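Local coordinates for hypothetical protein EF2904 (Enterococcus faecalis, PDB 2AZ4), which is of unknown function but carries a two-zinc metallo-beta-lactamase fold and is probably a hydrolase, perhaps an RNA-binding exonuclease, at residues A[215-221]-A[401-407]; A[189-193]-A[379-384]; A[390-394]-A[411-415]; A[91-97]-A[186-190]. All blocks are in the same frame, centred on the assembly; numbering follows the deposited sequence.

Interaction 1 of 4, residues A[215-221]-A[401-407]; sequences MEGVSIS and VPIHTLK. With ZN (zinc ion), chain D.
Two parallel strand ends, M215 beside P402, are tied by backbone bonds: M215 N donates to V401 O and I403 N returns to M215 O at 2.9 Å. The backbone pairing continues from G217 N to H404 O at 3.1 Å.

Side-chain hydroxyls add to the backbone bonds around G217. G217 O accepts two of them, T405 OG1 at 2.9 Å and S221 OG at 2.9 Å, both arriving from the same face of its plane. The hydroxyl of T405 can reach because it lies opposite the backbone N (chi1 -177°); it also accepts from K407 N, closing an ST turn. S221 OG is in turn met by L406 N at 2.8 Å in an almost straight bond (174°), so the two turns are stitched together by polar groups largely buried from solvent.

Apolar packing accompanies these bonds. V218 lies alongside H404, its CG2 3.5 Å from ring atom CD2, while E216 CB sits at the ring's edge. The carboxylate of E216 turns elsewhere, OE1 to H382 and L190 and OE2 to V218 N.

At the zinc site H404 NE2 binds a zinc ion at 2.3 Å, together with D96, H97 and D189. H404 is the histidine that the strand 399-403 side contributes to a dinuclear zinc site of the metallo-beta-lactamase fold.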
loop_
_atom_site.group_PDB
_atom_site.type_symbol
_atom_site.label_atom_id
_atom_site.label_comp_id
_atom_site.label_asym_id
_atom_site.label_seq_id
_atom_site.Cartn_x
_atom_site.Cartn_y
_atom_site.Cartn_z
ATOM N N MET A 215 -6.149 -8.847 -11.850
ATOM C CA MET A 215 -5.150 -9.294 -10.876
ATOM C C MET A 215 -3.758 -8.699 -11.061
ATOM O O MET A 215 -3.218 -8.680 -12.175
ATOM C CB MET A 215 -5.075 -10.834 -10.889
ATOM C CG MET A 215 -3.966 -11.458 -10.018
ATOM S SD MET A 215 -4.238 -13.244 -9.909
ATOM C CE MET A 215 -2.866 -13.728 -8.866
ATOM N N GLU A 216 -3.165 -8.254 -9.948
ATOM C CA GLU A 216 -1.797 -7.765 -9.922
ATOM C C GLU A 216 -0.761 -8.808 -10.364
ATOM O O GLU A 216 -0.985 -10.029 -10.259
ATOM C CB GLU A 216 -1.431 -7.245 -8.519
ATOM C CG GLU A 216 -1.379 -8.334 -7.469
ATOM C CD GLU A 216 -0.085 -8.315 -6.684
ATOM O OE1 GLU A 216 -0.129 -7.969 -5.488
ATOM O OE2 GLU A 216 0.981 -8.658 -7.251
ATOM N N GLY A 217 0.353 -8.305 -10.893
ATOM C CA GLY A 217 1.471 -9.141 -11.309
ATOM C C GLY A 217 2.789 -8.477 -10.979
ATOM O O GLY A 217 3.696 -8.396 -11.816
ATOM N N VAL A 218 2.910 -8.009 -9.745
ATOM C CA VAL A 218 4.096 -7.252 -9.345
ATOM C C VAL A 218 5.360 -8.128 -9.313
ATOM O O VAL A 218 6.370 -7.793 -9.962
ATOM C CB VAL A 218 3.875 -6.509 -8.007
ATOM C CG1 VAL A 218 5.157 -5.835 -7.541
ATOM C CG2 VAL A 218 2.743 -5.487 -8.153
ATOM N N SER A 219 5.304 -9.252 -8.599
ATOM C CA SER A 219 6.520 -10.034 -8.373
ATOM C C SER A 219 7.142 -10.588 -9.670
ATOM O O SER A 219 8.360 -10.727 -9.757
ATOM C CB SER A 219 6.293 -11.161 -7.385
ATOM O OG SER A 219 5.455 -12.162 -7.940
ATOM N N ILE A 220 6.311 -10.908 -10.661
ATOM C CA ILE A 220 6.822 -11.383 -11.960
ATOM C C ILE A 220 7.388 -10.258 -12.856
ATOM O O ILE A 220 7.921 -10.529 -13.934
ATOM C CB ILE A 220 5.749 -12.150 -12.750
ATOM C CG1 ILE A 220 4.459 -11.329 -12.810
ATOM C CG2 ILE A 220 5.534 -13.534 -12.168
ATOM C CD1 ILE A 220 3.484 -11.782 -13.850
ATOM N N SER A 221 7.270 -9.005 -12.424
ATOM C CA SER A 221 7.742 -7.873 -13.220
ATOM C C SER A 221 9.253 -7.698 -13.180
ATOM O O SER A 221 9.813 -6.996 -14.012
ATOM C CB SER A 221 7.091 -6.578 -12.735
ATOM O OG SER A 221 5.710 -6.598 -12.968
ATOM N N VAL A 401 -7.354 -10.911 -16.357
ATOM C CA VAL A 401 -6.767 -9.675 -16.852
ATOM C C VAL A 401 -5.559 -9.267 -15.994
ATOM O O VAL A 401 -5.761 -8.716 -14.909
ATOM C CB VAL A 401 -7.805 -8.496 -16.822
ATOM C CG1 VAL A 401 -7.226 -7.234 -17.487
ATOM C CG2 VAL A 401 -9.092 -8.889 -17.459
ATOM N N PRO A 402 -4.310 -9.545 -16.445
ATOM C CA PRO A 402 -3.193 -9.008 -15.676
ATOM C C PRO A 402 -3.170 -7.477 -15.674
ATOM O O PRO A 402 -3.424 -6.834 -16.712
ATOM C CB PRO A 402 -1.963 -9.560 -16.405
ATOM C CG PRO A 402 -2.489 -10.785 -17.155
ATOM C CD PRO A 402 -3.836 -10.362 -17.578
ATOM N N ILE A 403 -2.906 -6.921 -14.489
ATOM C CA ILE A 403 -2.736 -5.483 -14.285
ATOM C C ILE A 403 -1.641 -5.306 -13.245
ATOM O O ILE A 403 -1.172 -6.287 -12.691
ATOM C CB ILE A 403 -4.026 -4.811 -13.781
ATOM C CG1 ILE A 403 -4.500 -5.472 -12.462
ATOM C CG2 ILE A 403 -5.076 -4.789 -14.888
ATOM C CD1 ILE A 403 -5.643 -4.756 -11.769
ATOM N N HIS A 404 -1.219 -4.061 -13.018
ATOM C CA HIS A 404 -0.218 -3.752 -12.001
ATOM C C HIS A 404 0.998 -4.672 -12.216
ATOM O O HIS A 404 1.419 -5.408 -11.314
ATOM C CB HIS A 404 -0.849 -3.935 -10.603
ATOM C CG HIS A 404 -0.328 -3.003 -9.557
ATOM N ND1 HIS A 404 -0.211 -1.644 -9.759
ATOM C CD2 HIS A 404 0.056 -3.231 -8.280
ATOM C CE1 HIS A 404 0.244 -1.079 -8.653
ATOM N NE2 HIS A 404 0.414 -2.023 -7.742
ATOM N N THR A 405 1.543 -4.620 -13.436
ATOM C CA THR A 405 2.572 -5.546 -13.886
ATOM C C THR A 405 3.345 -4.983 -15.102
ATOM O O THR A 405 2.783 -4.285 -15.941
ATOM C CB THR A 405 1.956 -6.971 -14.180
ATOM O OG1 THR A 405 2.989 -7.879 -14.560
ATOM C CG2 THR A 405 0.858 -6.917 -15.277
ATOM N N LEU A 406 4.645 -5.247 -15.149
ATOM C CA LEU A 406 5.479 -4.917 -16.318
ATOM C C LEU A 406 5.601 -6.100 -17.306
ATOM O O LEU A 406 6.171 -5.942 -18.393
ATOM C CB LEU A 406 6.877 -4.450 -15.888
ATOM C CG LEU A 406 7.021 -3.379 -14.804
ATOM C CD1 LEU A 406 8.491 -3.044 -14.542
ATOM C CD2 LEU A 406 6.257 -2.144 -15.181
ATOM N N LYS A 407 5.073 -7.266 -16.920
ATOM C CA LYS A 407 5.133 -8.494 -17.750
ATOM C C LYS A 407 3.818 -9.271 -17.695
ATOM O O LYS A 407 3.764 -10.397 -17.186
ATOM C CB LYS A 407 6.318 -9.375 -17.330
ATOM C CG LYS A 407 7.641 -8.621 -17.379
ATOM C CD LYS A 407 8.838 -9.440 -16.974
ATOM C CE LYS A 407 10.078 -8.626 -17.291
ATOM N NZ LYS A 407 11.275 -9.135 -16.596
HETATM ZN ZN ZN D . 0.583 -1.503 -5.517
HETATM O O HOH W 1 1.319 -0.549 -3.515
HETATM O O HOH W 2 2.789 -2.274 -5.396
#

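Interaction 2 of 4, residues A[189-193]-A[379-384]; sequences DLRLH and CSGHAI. With ZN (zinc ion), chain C; ZN (zinc ion), chain D.
R191 starts with CG wedged between its own N and carbonyl carbon (chi1 61°) and then runs straight, which carries the chain along G381 O and sets its guanidinium at S380 O; H193 makes the same first turn (chi1 68°) and brings its ring to the same oxygen. R191 NH1 donates at 2.9 Å to S380 O from above the carbonyl plane, and H193 NE2 adds a weak bond of 2.9 Å to S380 O. R191 CD lies over one face of the H193 ring, toward its rim, and the ring's edge meets C379 SG, 3.4 Å from CD2. A383 N makes a weak bond to L190 O.

At the metal end the H382 ring presents its edge to the D189 carboxylate, CE1 standing 3.1 Å from OD2, with the two planes 65° apart. That oxygen bridges both zinc ions. H382 NE2 donates weak hydrogen bonds to two zinc-bound waters, and its ND1 is held by E216, a second-shell link to the site.

Salt bridges from R191 to D166 and E237 fix the guanidinium further. The two loops run between strand 182-186 and helix 197-207 and between strand 373-376 and helix 385-395, with L190 and L192 packed against both helices.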
loop_
_atom_site.group_PDB
_atom_site.type_symbol
_atom_site.label_atom_id
_atom_site.label_comp_id
_atom_site.label_asym_id
_atom_site.label_seq_id
_atom_site.Cartn_x
_atom_site.Cartn_y
_atom_site.Cartn_z
ATOM N N ASP A 189 -3.655 -5.348 -4.290
ATOM C CA ASP A 189 -2.373 -5.990 -4.029
ATOM C C ASP A 189 -2.559 -7.051 -2.964
ATOM O O ASP A 189 -3.321 -6.828 -2.022
ATOM C CB ASP A 189 -1.389 -4.958 -3.487
ATOM C CG ASP A 189 -0.881 -4.016 -4.530
ATOM O OD1 ASP A 189 -1.276 -4.089 -5.717
ATOM O OD2 ASP A 189 -0.050 -3.179 -4.159
ATOM N N LEU A 190 -1.848 -8.182 -3.093
ATOM C CA LEU A 190 -2.018 -9.325 -2.189
ATOM C C LEU A 190 -0.928 -10.396 -2.221
ATOM O O LEU A 190 -0.138 -10.478 -3.146
ATOM C CB LEU A 190 -3.362 -10.033 -2.359
ATOM C CG LEU A 190 -4.080 -10.395 -3.668
ATOM C CD1 LEU A 190 -3.284 -10.461 -4.965
ATOM C CD2 LEU A 190 -4.945 -11.607 -3.483
ATOM N N ARG A 191 -0.928 -11.237 -1.199
ATOM C CA ARG A 191 0.108 -12.271 -1.039
ATOM C C ARG A 191 -0.474 -13.416 -0.231
ATOM O O ARG A 191 -1.599 -13.317 0.267
ATOM C CB ARG A 191 1.346 -11.683 -0.330
ATOM C CG ARG A 191 1.035 -11.152 1.081
ATOM C CD ARG A 191 2.284 -10.644 1.800
ATOM N NE ARG A 191 1.951 -9.954 3.045
ATOM C CZ ARG A 191 2.833 -9.367 3.852
ATOM N NH1 ARG A 191 4.116 -9.362 3.552
ATOM N NH2 ARG A 191 2.422 -8.777 4.963
ATOM N N LEU A 192 0.305 -14.486 -0.084
ATOM C CA LEU A 192 -0.098 -15.653 0.688
ATOM C C LEU A 192 0.913 -16.009 1.787
ATOM O O LEU A 192 0.815 -17.087 2.404
ATOM C CB LEU A 192 -0.263 -16.858 -0.261
ATOM C CG LEU A 192 -1.609 -16.985 -1.005
ATOM C CD1 LEU A 192 -1.574 -18.132 -2.010
ATOM C CD2 LEU A 192 -2.742 -17.205 0.005
ATOM N N HIS A 193 1.875 -15.122 2.032
ATOM C CA HIS A 193 2.896 -15.367 3.048
ATOM C C HIS A 193 2.947 -14.296 4.165
ATOM O O HIS A 193 3.950 -14.167 4.864
ATOM C CB HIS A 193 4.272 -15.525 2.379
ATOM C CG HIS A 193 4.794 -14.265 1.765
ATOM N ND1 HIS A 193 4.490 -13.878 0.476
ATOM C CD2 HIS A 193 5.593 -13.293 2.270
ATOM C CE1 HIS A 193 5.089 -12.732 0.209
ATOM N NE2 HIS A 193 5.765 -12.357 1.279
ATOM N N CYS A 379 10.476 -8.437 3.615
ATOM C CA CYS A 379 9.474 -9.422 3.240
ATOM C C CYS A 379 8.454 -8.724 2.343
ATOM O O CYS A 379 7.735 -7.806 2.784
ATOM C CB CYS A 379 8.813 -10.002 4.491
ATOM S SG CYS A 379 7.569 -11.268 4.141
ATOM N N SER A 380 8.423 -9.128 1.079
ATOM C CA SER A 380 7.543 -8.510 0.100
ATOM C C SER A 380 6.079 -8.532 0.517
ATOM O O SER A 380 5.574 -9.521 1.041
ATOM C CB SER A 380 7.684 -9.171 -1.272
ATOM O OG SER A 380 6.845 -8.495 -2.198
ATOM N N GLY A 381 5.389 -7.429 0.256
ATOM C CA GLY A 381 3.947 -7.419 0.364
ATOM C C GLY A 381 3.215 -8.165 -0.759
ATOM O O GLY A 381 2.003 -8.352 -0.668
ATOM N N HIS A 382 3.941 -8.580 -1.809
ATOM C CA HIS A 382 3.327 -9.155 -3.023
ATOM C C HIS A 382 3.488 -10.657 -3.141
ATOM O O HIS A 382 4.485 -11.220 -2.670
ATOM C CB HIS A 382 3.861 -8.471 -4.286
ATOM C CG HIS A 382 3.502 -7.023 -4.364
ATOM N ND1 HIS A 382 2.270 -6.587 -4.796
ATOM C CD2 HIS A 382 4.204 -5.910 -4.037
ATOM C CE1 HIS A 382 2.229 -5.266 -4.737
ATOM N NE2 HIS A 382 3.394 -4.830 -4.296
ATOM N N ALA A 383 2.482 -11.302 -3.727
ATOM C CA ALA A 383 2.487 -12.759 -3.891
ATOM C C ALA A 383 3.719 -13.128 -4.690
ATOM O O ALA A 383 3.999 -12.495 -5.700
ATOM C CB ALA A 383 1.237 -13.212 -4.615
ATOM N N ILE A 384 4.477 -14.119 -4.233
ATOM C CA ILE A 384 5.624 -14.576 -5.015
ATOM C C ILE A 384 5.106 -15.239 -6.331
ATOM O O ILE A 384 3.938 -15.609 -6.404
ATOM C CB ILE A 384 6.532 -15.524 -4.190
ATOM C CG1 ILE A 384 5.809 -16.837 -3.892
ATOM C CG2 ILE A 384 6.976 -14.829 -2.896
ATOM C CD1 ILE A 384 6.650 -17.879 -3.086
HETATM ZN ZN ZN C . 0.558 -2.184 -2.070
HETATM ZN ZN ZN D . 0.583 -1.503 -5.517
HETATM O O HOH W 3 2.937 -15.021 -1.475
HETATM O O HOH W 4 2.629 -2.559 -2.687
HETATM O O HOH W 2 2.789 -2.274 -5.396
HETATM O O HOH W 1 1.319 -0.549 -3.515
#

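Interaction 3 of 4, residues A[390-394]-A[411-415]; sequences KIIAL and LENPY
The loop between strands 399-403 and 417-418, at the edge of a mixed sheet, is packed here against helix 385-395, and I392 carries most of the contact. Its two branches divide the work. CD1 reaches L411, 3.9 Å from CG, and also lies 3.6 Å from E412 O, so a methyl group rests against a peptide oxygen as well as against a leucine. CG2, placed opposite the backbone N while CG1 lies opposite the carbonyl carbon (chi1 -63°), faces the other end of the segment, where it meets N413 OD1 at 3.8 Å and Y415 CD2 at 4.1 Å.

The polypeptide of 411-415 is shaped by an Asx turn: N413 OD1 accepts from Y415 N at 3.1 Å, with the donor far out of the amide plane (67°). ND2 of the same asparagine is bonded to the backbone oxygens of E417 and P397, so both ends of the amide are engaged and its rotation is fixed. The turn leads through P414, whose CB lies over one face of the Y415 ring, near its rim, to the tyrosine itself.

Y415 then lies along the helix surface. Its hydroxyl OH approaches A393 CB at 3.4 Å, and CE2 comes within 3.5 Å of A393 CA. On the inner side, I392 and L411 both touch M215 of strand 212-216, which joins the helix and the connection to the sheet beneath, whereas Y415 is largely exposed.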
loop_
_atom_site.group_PDB
_atom_site.type_symbol
_atom_site.label_atom_id
_atom_site.label_comp_id
_atom_site.label_asym_id
_atom_site.label_seq_id
_atom_site.Cartn_x
_atom_site.Cartn_y
_atom_site.Cartn_z
ATOM N N LYS A 390 -0.931 -20.019 -7.751
ATOM C CA LYS A 390 -1.814 -20.710 -6.824
ATOM C C LYS A 390 -3.127 -19.954 -6.640
ATOM O O LYS A 390 -4.179 -20.567 -6.508
ATOM C CB LYS A 390 -1.143 -20.964 -5.469
ATOM C CG LYS A 390 -0.186 -22.135 -5.462
ATOM C CD LYS A 390 0.866 -22.024 -4.344
ATOM C CE LYS A 390 1.982 -23.059 -4.588
ATOM N NZ LYS A 390 3.106 -23.036 -3.578
ATOM N N ILE A 391 -3.065 -18.625 -6.646
ATOM C CA ILE A 391 -4.276 -17.824 -6.448
ATOM C C ILE A 391 -5.212 -18.057 -7.627
ATOM O O ILE A 391 -6.383 -18.306 -7.434
ATOM C CB ILE A 391 -3.953 -16.320 -6.247
ATOM C CG1 ILE A 391 -3.338 -16.110 -4.848
ATOM C CG2 ILE A 391 -5.209 -15.458 -6.448
ATOM C CD1 ILE A 391 -2.591 -14.759 -4.643
ATOM N N ILE A 392 -4.662 -18.000 -8.833
ATOM C CA ILE A 392 -5.429 -18.260 -10.070
ATOM C C ILE A 392 -6.011 -19.674 -10.042
ATOM O O ILE A 392 -7.181 -19.864 -10.367
ATOM C CB ILE A 392 -4.559 -18.056 -11.326
ATOM C CG1 ILE A 392 -4.103 -16.587 -11.425
ATOM C CG2 ILE A 392 -5.314 -18.510 -12.626
ATOM C CD1 ILE A 392 -2.882 -16.359 -12.260
ATOM N N ALA A 393 -5.206 -20.646 -9.595
ATOM C CA ALA A 393 -5.686 -22.026 -9.437
ATOM C C ALA A 393 -6.864 -22.134 -8.465
ATOM O O ALA A 393 -7.851 -22.804 -8.769
ATOM C CB ALA A 393 -4.540 -22.970 -9.041
ATOM N N LEU A 394 -6.789 -21.466 -7.309
ATOM C CA LEU A 394 -7.901 -21.488 -6.357
ATOM C C LEU A 394 -9.173 -20.830 -6.877
ATOM O O LEU A 394 -10.273 -21.302 -6.591
ATOM C CB LEU A 394 -7.498 -20.893 -4.998
ATOM C CG LEU A 394 -6.534 -21.697 -4.122
ATOM C CD1 LEU A 394 -5.827 -20.750 -3.169
ATOM C CD2 LEU A 394 -7.269 -22.786 -3.370
ATOM N N LEU A 411 1.637 -13.901 -16.767
ATOM C CA LEU A 411 0.500 -14.338 -15.962
ATOM C C LEU A 411 -0.525 -15.122 -16.792
ATOM O O LEU A 411 -1.270 -14.540 -17.588
ATOM C CB LEU A 411 -0.168 -13.149 -15.239
ATOM C CG LEU A 411 -0.844 -13.523 -13.916
ATOM C CD1 LEU A 411 0.185 -13.982 -12.849
ATOM C CD2 LEU A 411 -1.728 -12.380 -13.383
ATOM N N GLU A 412 -0.577 -16.432 -16.554
ATOM C CA GLU A 412 -1.363 -17.370 -17.367
ATOM C C GLU A 412 -2.615 -17.884 -16.674
ATOM O O GLU A 412 -2.628 -18.093 -15.445
ATOM C CB GLU A 412 -0.500 -18.570 -17.772
ATOM C CG GLU A 412 0.517 -18.264 -18.874
ATOM C CD GLU A 412 1.574 -19.343 -19.020
ATOM O OE1 GLU A 412 1.242 -20.541 -18.884
ATOM O OE2 GLU A 412 2.743 -18.979 -19.283
ATOM N N ASN A 413 -3.655 -18.109 -17.479
ATOM C CA ASN A 413 -4.900 -18.702 -17.018
ATOM C C ASN A 413 -5.152 -20.091 -17.651
ATOM O O ASN A 413 -5.716 -20.172 -18.738
ATOM C CB ASN A 413 -6.067 -17.770 -17.328
ATOM C CG ASN A 413 -7.370 -18.236 -16.720
ATOM O OD1 ASN A 413 -7.397 -19.066 -15.795
ATOM N ND2 ASN A 413 -8.475 -17.683 -17.216
ATOM N N PRO A 414 -4.721 -21.174 -16.968
ATOM C CA PRO A 414 -5.044 -22.541 -17.390
ATOM C C PRO A 414 -6.544 -22.813 -17.474
ATOM O O PRO A 414 -6.951 -23.737 -18.159
ATOM C CB PRO A 414 -4.435 -23.406 -16.271
ATOM C CG PRO A 414 -3.344 -22.573 -15.705
ATOM C CD PRO A 414 -3.871 -21.173 -15.757
ATOM N N TYR A 415 -7.353 -22.007 -16.802
ATOM C CA TYR A 415 -8.752 -22.326 -16.596
ATOM C C TYR A 415 -9.694 -21.662 -17.581
ATOM O O TYR A 415 -10.883 -21.964 -17.599
ATOM C CB TYR A 415 -9.138 -21.986 -15.145
ATOM C CG TYR A 415 -8.214 -22.683 -14.195
ATOM C CD1 TYR A 415 -8.394 -24.035 -13.900
ATOM C CD2 TYR A 415 -7.101 -22.026 -13.658
ATOM C CE1 TYR A 415 -7.520 -24.710 -13.060
ATOM C CE2 TYR A 415 -6.209 -22.701 -12.814
ATOM C CZ TYR A 415 -6.434 -24.045 -12.522
ATOM O OH TYR A 415 -5.586 -24.747 -11.695
#

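Interaction 4 of 4, residues A[91-97]-A[186-190]; sequences SHAHLDH and YTGDL. With ZN (zinc ion), chain C; ZN (zinc ion), chain D.
The backbones approach at S91 and G188, whose CA atoms are 5.5 Å apart, ahead of the short helix that begins at L95 and just after strand 182-186. G188 has a positive phi of 64°, and its bare CA lies 4.0 Å from S91 CB, which also touches Y186 CE2.

From this close point the side chains converge on two zinc ions. H92 NE2 and H94 ND1 bind the first, H92 NE2 at 2.3 Å, and H167 is a further ligand of it. D96 OD2 and H97 NE2 bind the second, H97 NE2 at 2.2 Å, with H404 a further ligand there. D189, the ligand common to both, approaches from across. Its carboxylate is turned perpendicular to the H97 ring, and 54° from that of H92. H92 CE1 lies over the centre of the H97 ring.

Second-shell bonds set the rings. H92 ND1 donates at 2.6 Å to S91 OG, which lies in the ring plane, leaving NE2 turned to the metal. H97 ND1 is bonded to D35, which also takes the hydroxyl of Y186; that hydroxyl stands at the H97 ring edge. Water 1, bound to both ions, donates at 2.5 Å to D96 OD1.

The sequence HAHLDH with a bridging aspartate is the metallo-beta-lactamase signature. Two cations sharing a carboxylate oxygen and a water would be expected to lower that water's pKa, consistent with a hydrolytic centre.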
loop_
_atom_site.group_PDB
_atom_site.type_symbol
_atom_site.label_atom_id
_atom_site.label_comp_id
_atom_site.label_asym_id
_atom_site.label_seq_id
_atom_site.Cartn_x
_atom_site.Cartn_y
_atom_site.Cartn_z
ATOM N N SER A 91 -8.425 0.100 -2.475
ATOM C CA SER A 91 -8.019 -1.219 -2.030
ATOM C C SER A 91 -7.190 -1.130 -0.747
ATOM O O SER A 91 -7.403 -1.907 0.167
ATOM C CB SER A 91 -7.259 -1.991 -3.139
ATOM O OG SER A 91 -5.909 -1.565 -3.333
ATOM N N HIS A 92 -6.242 -0.198 -0.712
ATOM C CA HIS A 92 -5.369 0.008 0.440
ATOM C C HIS A 92 -4.645 1.365 0.373
ATOM O O HIS A 92 -4.735 2.091 -0.625
ATOM C CB HIS A 92 -4.383 -1.166 0.629
ATOM C CG HIS A 92 -3.390 -1.329 -0.489
ATOM N ND1 HIS A 92 -3.764 -1.552 -1.797
ATOM C CD2 HIS A 92 -2.036 -1.321 -0.487
ATOM C CE1 HIS A 92 -2.685 -1.697 -2.548
ATOM N NE2 HIS A 92 -1.624 -1.542 -1.782
ATOM N N ALA A 93 -3.904 1.689 1.432
ATOM C CA ALA A 93 -3.312 3.011 1.629
ATOM C C ALA A 93 -2.079 3.380 0.775
ATOM O O ALA A 93 -1.763 4.582 0.606
ATOM C CB ALA A 93 -3.004 3.221 3.106
ATOM N N HIS A 94 -1.387 2.375 0.251
ATOM C CA HIS A 94 -0.145 2.620 -0.480
ATOM C C HIS A 94 -0.279 3.733 -1.508
ATOM O O HIS A 94 -1.322 3.891 -2.134
ATOM C CB HIS A 94 0.418 1.317 -1.085
ATOM C CG HIS A 94 1.065 0.430 -0.066
ATOM N ND1 HIS A 94 1.291 -0.911 -0.274
ATOM C CD2 HIS A 94 1.559 0.703 1.167
ATOM C CE1 HIS A 94 1.870 -1.439 0.789
ATOM N NE2 HIS A 94 2.047 -0.482 1.681
ATOM N N LEU A 95 0.787 4.510 -1.652
ATOM C CA LEU A 95 0.793 5.725 -2.476
ATOM C C LEU A 95 0.297 5.518 -3.928
ATOM O O LEU A 95 -0.442 6.367 -4.482
ATOM C CB LEU A 95 2.226 6.292 -2.494
ATOM C CG LEU A 95 2.482 7.701 -3.033
ATOM C CD1 LEU A 95 1.745 8.772 -2.200
ATOM C CD2 LEU A 95 3.993 7.986 -3.112
ATOM N N ASP A 96 0.716 4.390 -4.514
ATOM C CA ASP A 96 0.425 4.042 -5.913
ATOM C C ASP A 96 -1.039 3.653 -6.124
ATOM O O ASP A 96 -1.465 3.436 -7.261
ATOM C CB ASP A 96 1.406 2.972 -6.453
ATOM C CG ASP A 96 1.403 1.678 -5.626
ATOM O OD1 ASP A 96 1.504 1.756 -4.369
ATOM O OD2 ASP A 96 1.320 0.569 -6.227
ATOM N N HIS A 97 -1.791 3.594 -5.019
ATOM C CA HIS A 97 -3.240 3.394 -5.017
ATOM C C HIS A 97 -4.035 4.582 -4.484
ATOM O O HIS A 97 -5.227 4.684 -4.752
ATOM C CB HIS A 97 -3.591 2.114 -4.237
ATOM C CG HIS A 97 -2.852 0.908 -4.744
ATOM N ND1 HIS A 97 -3.425 -0.008 -5.605
ATOM C CD2 HIS A 97 -1.556 0.534 -4.611
ATOM C CE1 HIS A 97 -2.523 -0.909 -5.951
ATOM N NE2 HIS A 97 -1.386 -0.617 -5.347
ATOM N N TYR A 186 -11.503 -7.621 -8.514
ATOM C CA TYR A 186 -10.294 -6.821 -8.528
ATOM C C TYR A 186 -9.486 -7.219 -7.306
ATOM O O TYR A 186 -9.970 -7.079 -6.198
ATOM C CB TYR A 186 -10.669 -5.346 -8.448
ATOM C CG TYR A 186 -9.480 -4.430 -8.264
ATOM C CD1 TYR A 186 -8.406 -4.440 -9.173
ATOM C CD2 TYR A 186 -9.403 -3.577 -7.157
ATOM C CE1 TYR A 186 -7.307 -3.585 -9.000
ATOM C CE2 TYR A 186 -8.314 -2.728 -6.972
ATOM C CZ TYR A 186 -7.274 -2.730 -7.894
ATOM O OH TYR A 186 -6.203 -1.886 -7.723
ATOM N N THR A 187 -8.277 -7.738 -7.496
ATOM C CA THR A 187 -7.530 -8.310 -6.363
ATOM C C THR A 187 -6.932 -7.266 -5.426
ATOM O O THR A 187 -6.662 -7.560 -4.260
ATOM C CB THR A 187 -6.355 -9.244 -6.821
ATOM O OG1 THR A 187 -5.424 -8.503 -7.621
ATOM C CG2 THR A 187 -6.879 -10.425 -7.594
ATOM N N GLY A 188 -6.703 -6.067 -5.952
ATOM C CA GLY A 188 -5.837 -5.099 -5.295
ATOM C C GLY A 188 -4.450 -5.710 -5.289
ATOM O O GLY A 188 -4.108 -6.501 -6.188
ATOM N N ASP A 189 -3.655 -5.348 -4.290
ATOM C CA ASP A 189 -2.373 -5.990 -4.029
ATOM C C ASP A 189 -2.559 -7.051 -2.964
ATOM O O ASP A 189 -3.321 -6.828 -2.022
ATOM C CB ASP A 189 -1.389 -4.958 -3.487
ATOM C CG ASP A 189 -0.881 -4.016 -4.530
ATOM O OD1 ASP A 189 -1.276 -4.089 -5.717
ATOM O OD2 ASP A 189 -0.050 -3.179 -4.159
ATOM N N LEU A 190 -1.848 -8.182 -3.093
ATOM C CA LEU A 190 -2.018 -9.325 -2.189
ATOM C C LEU A 190 -0.928 -10.396 -2.221
ATOM O O LEU A 190 -0.138 -10.478 -3.146
ATOM C CB LEU A 190 -3.362 -10.033 -2.359
ATOM C CG LEU A 190 -4.080 -10.395 -3.668
ATOM C CD1 LEU A 190 -3.284 -10.461 -4.965
ATOM C CD2 LEU A 190 -4.945 -11.607 -3.483
HETATM ZN ZN ZN C . 0.558 -2.184 -2.070
HETATM ZN ZN ZN D . 0.583 -1.503 -5.517
HETATM O O HOH W 1 1.319 -0.549 -3.515
HETATM O O HOH W 4 2.629 -2.559 -2.687
HETATM O O HOH W 2 2.789 -2.274 -5.396
#

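Three of the four contacts surround the two zinc ions, about 12 to 13 Å between centres. Interaction 4 comes first along the chain and closes before interaction 1 opens; interaction 2 starts on the stretch where interaction 4 ends, sharing D189 and L190, and its segments alternate with those of interaction 1. Interactions 1 and 4 use neighbouring strands of one mixed sheet, 182-186, 212-216 and 399-403. Interaction 3 lies farther out, its centre about 13 Å from that of interaction 1 and about 20 Å from that of interaction 4, where helix 385-395 packs through M215. Ligands from loops following strands of both mixed sheets thus meet at one metal centre.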